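Long-range contact in jasmonate-induced oxygenase 2 (Arabidopsis thaliana, PDB 6LSV), which hydroxylates the phytohormone jasmonate to 12-hydroxyjasmonate, using iron, 2-oxoglutarate and molecular oxygen: residues A[269-277]-A[309-317]. Numbering follows the deposited sequence.
Sequences DQIQILSNS and IQPLQELVS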
loop_
_atom_site.group_PDB
_atom_site.type_symbol
_atom_site.label_atom_id
_atom_site.label_comp_id
_atom_site.label_asym_id
_atom_site.label_seq_id
_atom_site.Cartn_x
_atom_site.Cartn_y
_atom_site.Cartn_z
ATOM N N ASP A 269 -5.974 -6.994 -2.826
ATOM C CA ASP A 269 -7.315 -7.454 -3.177
ATOM C C ASP A 269 -7.294 -8.332 -4.423
ATOM O O ASP A 269 -8.052 -9.306 -4.518
ATOM C CB ASP A 269 -8.241 -6.255 -3.388
ATOM C CG ASP A 269 -8.860 -5.756 -2.094
ATOM O OD1 ASP A 269 -8.631 -6.385 -1.037
ATOM O OD2 ASP A 269 -9.582 -4.735 -2.139
ATOM N N GLN A 270 -6.433 -8.005 -5.390
ATOM C CA GLN A 270 -6.412 -8.754 -6.641
ATOM C C GLN A 270 -5.943 -10.190 -6.434
ATOM O O GLN A 270 -6.438 -11.104 -7.105
ATOM C CB GLN A 270 -5.527 -8.042 -7.663
ATOM C CG GLN A 270 -6.060 -6.685 -8.090
ATOM C CD GLN A 270 -7.531 -6.729 -8.458
ATOM O OE1 GLN A 270 -7.943 -7.505 -9.319
ATOM N NE2 GLN A 270 -8.334 -5.900 -7.798
ATOM N N ILE A 271 -5.004 -10.415 -5.514
ATOM C CA ILE A 271 -4.539 -11.778 -5.282
ATOM C C ILE A 271 -5.562 -12.570 -4.477
ATOM O O ILE A 271 -5.736 -13.772 -4.710
ATOM C CB ILE A 271 -3.156 -11.760 -4.609
ATOM C CG1 ILE A 271 -2.102 -11.273 -5.605
ATOM C CG2 ILE A 271 -2.783 -13.139 -4.079
ATOM C CD1 ILE A 271 -0.677 -11.422 -5.125
ATOM N N GLN A 272 -6.272 -11.925 -3.546
ATOM C CA GLN A 272 -7.363 -12.612 -2.861
ATOM C C GLN A 272 -8.380 -13.145 -3.862
ATOM O O GLN A 272 -8.879 -14.269 -3.718
ATOM C CB GLN A 272 -8.041 -11.680 -1.853
ATOM C CG GLN A 272 -9.366 -12.229 -1.304
ATOM C CD GLN A 272 -9.839 -11.543 -0.027
ATOM O OE1 GLN A 272 -9.043 -11.009 0.745
ATOM N NE2 GLN A 272 -11.144 -11.571 0.203
ATOM N N ILE A 273 -8.677 -12.360 -4.902
ATOM C CA ILE A 273 -9.622 -12.792 -5.925
ATOM C C ILE A 273 -9.036 -13.926 -6.760
ATOM O O ILE A 273 -9.719 -14.915 -7.050
ATOM C CB ILE A 273 -10.041 -11.598 -6.801
ATOM C CG1 ILE A 273 -10.741 -10.530 -5.956
ATOM C CG2 ILE A 273 -10.948 -12.051 -7.935
ATOM C CD1 ILE A 273 -10.627 -9.140 -6.528
ATOM N N LEU A 274 -7.763 -13.807 -7.155
ATOM C CA LEU A 274 -7.142 -14.844 -7.975
ATOM C C LEU A 274 -7.043 -16.166 -7.222
ATOM O O LEU A 274 -7.310 -17.235 -7.788
ATOM C CB LEU A 274 -5.762 -14.386 -8.445
ATOM C CG LEU A 274 -5.757 -13.424 -9.639
ATOM C CD1 LEU A 274 -4.383 -12.816 -9.844
ATOM C CD2 LEU A 274 -6.213 -14.127 -10.906
ATOM N N SER A 275 -6.678 -16.117 -5.945
ATOM C CA SER A 275 -6.588 -17.317 -5.127
ATOM C C SER A 275 -7.953 -17.843 -4.698
ATOM O O SER A 275 -8.008 -18.727 -3.838
ATOM C CB SER A 275 -5.722 -17.049 -3.892
ATOM O OG SER A 275 -6.358 -16.158 -2.990
ATOM N N ASN A 276 -9.040 -17.324 -5.278
ATOM C CA ASN A 276 -10.407 -17.671 -4.876
ATOM C C ASN A 276 -10.562 -17.620 -3.358
ATOM O O ASN A 276 -11.170 -18.501 -2.744
ATOM C CB ASN A 276 -10.820 -19.043 -5.419
ATOM C CG ASN A 276 -12.335 -19.200 -5.525
ATOM O OD1 ASN A 276 -13.068 -18.218 -5.647
ATOM N ND2 ASN A 276 -12.807 -20.440 -5.476
ATOM N N SER A 277 -9.980 -16.582 -2.752
ATOM C CA SER A 277 -9.987 -16.302 -1.317
ATOM C C SER A 277 -9.144 -17.273 -0.498
ATOM O O SER A 277 -9.255 -17.280 0.734
ATOM C CB SER A 277 -11.408 -16.268 -0.740
ATOM O OG SER A 277 -11.924 -14.947 -0.724
ATOM N N ILE A 309 -9.856 -9.755 -14.067
ATOM C CA ILE A 309 -9.354 -10.562 -12.964
ATOM C C ILE A 309 -10.500 -11.393 -12.406
ATOM O O ILE A 309 -11.584 -10.865 -12.123
ATOM C CB ILE A 309 -8.741 -9.671 -11.871
ATOM C CG1 ILE A 309 -7.491 -8.960 -12.397
ATOM C CG2 ILE A 309 -8.432 -10.488 -10.622
ATOM C CD1 ILE A 309 -6.410 -9.897 -12.876
ATOM N N GLN A 310 -10.266 -12.689 -12.250
ATOM C CA GLN A 310 -11.247 -13.584 -11.653
ATOM C C GLN A 310 -10.498 -14.717 -10.973
ATOM O O GLN A 310 -9.292 -14.894 -11.190
ATOM C CB GLN A 310 -12.231 -14.125 -12.700
ATOM C CG GLN A 310 -11.592 -14.738 -13.927
ATOM C CD GLN A 310 -12.623 -15.333 -14.864
ATOM O OE1 GLN A 310 -13.551 -16.010 -14.427
ATOM N NE2 GLN A 310 -12.477 -15.067 -16.156
ATOM N N PRO A 311 -11.172 -15.486 -10.119
ATOM C CA PRO A 311 -10.516 -16.645 -9.499
ATOM C C PRO A 311 -9.902 -17.569 -10.539
ATOM O O PRO A 311 -10.523 -17.892 -11.553
ATOM C CB PRO A 311 -11.657 -17.327 -8.742
ATOM C CG PRO A 311 -12.601 -16.227 -8.423
ATOM C CD PRO A 311 -12.515 -15.247 -9.556
ATOM N N LEU A 312 -8.663 -17.984 -10.286
ATOM C CA LEU A 312 -7.978 -18.883 -11.204
ATOM C C LEU A 312 -8.785 -20.160 -11.389
ATOM O O LEU A 312 -9.351 -20.702 -10.434
ATOM C CB LEU A 312 -6.577 -19.211 -10.686
ATOM C CG LEU A 312 -5.555 -18.073 -10.719
ATOM C CD1 LEU A 312 -4.380 -18.375 -9.788
ATOM C CD2 LEU A 312 -5.073 -17.835 -12.139
ATOM N N GLN A 313 -8.857 -20.629 -12.636
ATOM C CA GLN A 313 -9.657 -21.815 -12.922
ATOM C C GLN A 313 -9.069 -23.059 -12.273
ATOM O O GLN A 313 -9.808 -23.998 -11.958
ATOM C CB GLN A 313 -9.787 -22.006 -14.430
ATOM C CG GLN A 313 -8.463 -22.084 -15.167
ATOM C CD GLN A 313 -8.639 -21.971 -16.668
ATOM O OE1 GLN A 313 -9.704 -21.582 -17.150
ATOM N NE2 GLN A 313 -7.598 -22.323 -17.415
ATOM N N GLU A 314 -7.752 -23.077 -12.051
ATOM C CA GLU A 314 -7.109 -24.232 -11.431
ATOM C C GLU A 314 -7.636 -24.494 -10.026
ATOM O O GLU A 314 -7.630 -25.642 -9.567
ATOM C CB GLU A 314 -5.593 -24.028 -11.384
ATOM C CG GLU A 314 -4.869 -24.252 -12.703
ATOM C CD GLU A 314 -4.871 -23.019 -13.593
ATOM O OE1 GLU A 314 -5.582 -22.043 -13.265
ATOM O OE2 GLU A 314 -4.158 -23.027 -14.621
ATOM N N LEU A 315 -8.091 -23.454 -9.330
ATOM C CA LEU A 315 -8.496 -23.570 -7.936
ATOM C C LEU A 315 -9.999 -23.714 -7.769
ATOM O O LEU A 315 -10.495 -23.666 -6.639
ATOM C CB LEU A 315 -7.996 -22.365 -7.143
ATOM C CG LEU A 315 -6.540 -21.976 -7.389
ATOM C CD1 LEU A 315 -6.284 -20.581 -6.856
ATOM C CD2 LEU A 315 -5.586 -22.987 -6.760
ATOM N N VAL A 316 -10.736 -23.894 -8.858
ATOM C CA VAL A 316 -12.186 -24.003 -8.808
ATOM C C VAL A 316 -12.574 -25.473 -8.868
ATOM O O VAL A 316 -12.190 -26.192 -9.798
ATOM C CB VAL A 316 -12.844 -23.211 -9.949
ATOM C CG1 VAL A 316 -14.280 -23.672 -10.151
ATOM C CG2 VAL A 316 -12.801 -21.723 -9.644
ATOM N N SER A 317 -13.315 -25.919 -7.861
ATOM C CA SER A 317 -14.053 -27.172 -7.877
ATOM C C SER A 317 -15.541 -26.843 -7.779
ATOM O O SER A 317 -15.932 -25.677 -7.669
ATOM C CB SER A 317 -13.593 -28.091 -6.741
ATOM O OG SER A 317 -12.201 -27.949 -6.506
#
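The Schellman-capped C-terminal end of helix 269-274 receives the extended run 309-312, joined by a single backbone bond: Leu312 N donates to Leu274 O (2.9 Å, 175° at the hydrogen). One residue earlier, Pro311 CA makes a bent, probably weak CA-H...O contact with Ile273 O, a carbonyl that also accepts Asn276 N within the cap. In Ile273, chi1 of -62° puts CG1 beside the backbone N and leaves CG2 anti to it, where CG2 meets Pro311 CD at 3.9 Å. Leu274 CD2 touches Leu312 CG at 4.0 Å, while Leu315 CD1 reaches Ser275 CA at 3.7 Å. Asn276, the positive-phi C-prime residue, crosses the proline ring obliquely, its OD1 3.4 Å from Pro311 CG; the same oxygen accepts Leu323 N, tying the cap to the loop beyond. Gln270 crosses Ile309 at about a right angle, its chain bent at chi2 (-48°), with OE1 3.3 Å from Ile309 CG2 and NE2 bonded to Pro230 O. Its side chain lies about 9 Å from bound jasmonate and about 7 Å from that of jasmonate-binding Arg333. Phe194 and Ala197 of helix 193-197 pack on Leu312. A Schellman motif thus ends the helix directly after sheet strand 263-267 of the Fe2OG dioxygenase region, and the loop after strand 308-309 takes the next carbonyl, Leu274 O.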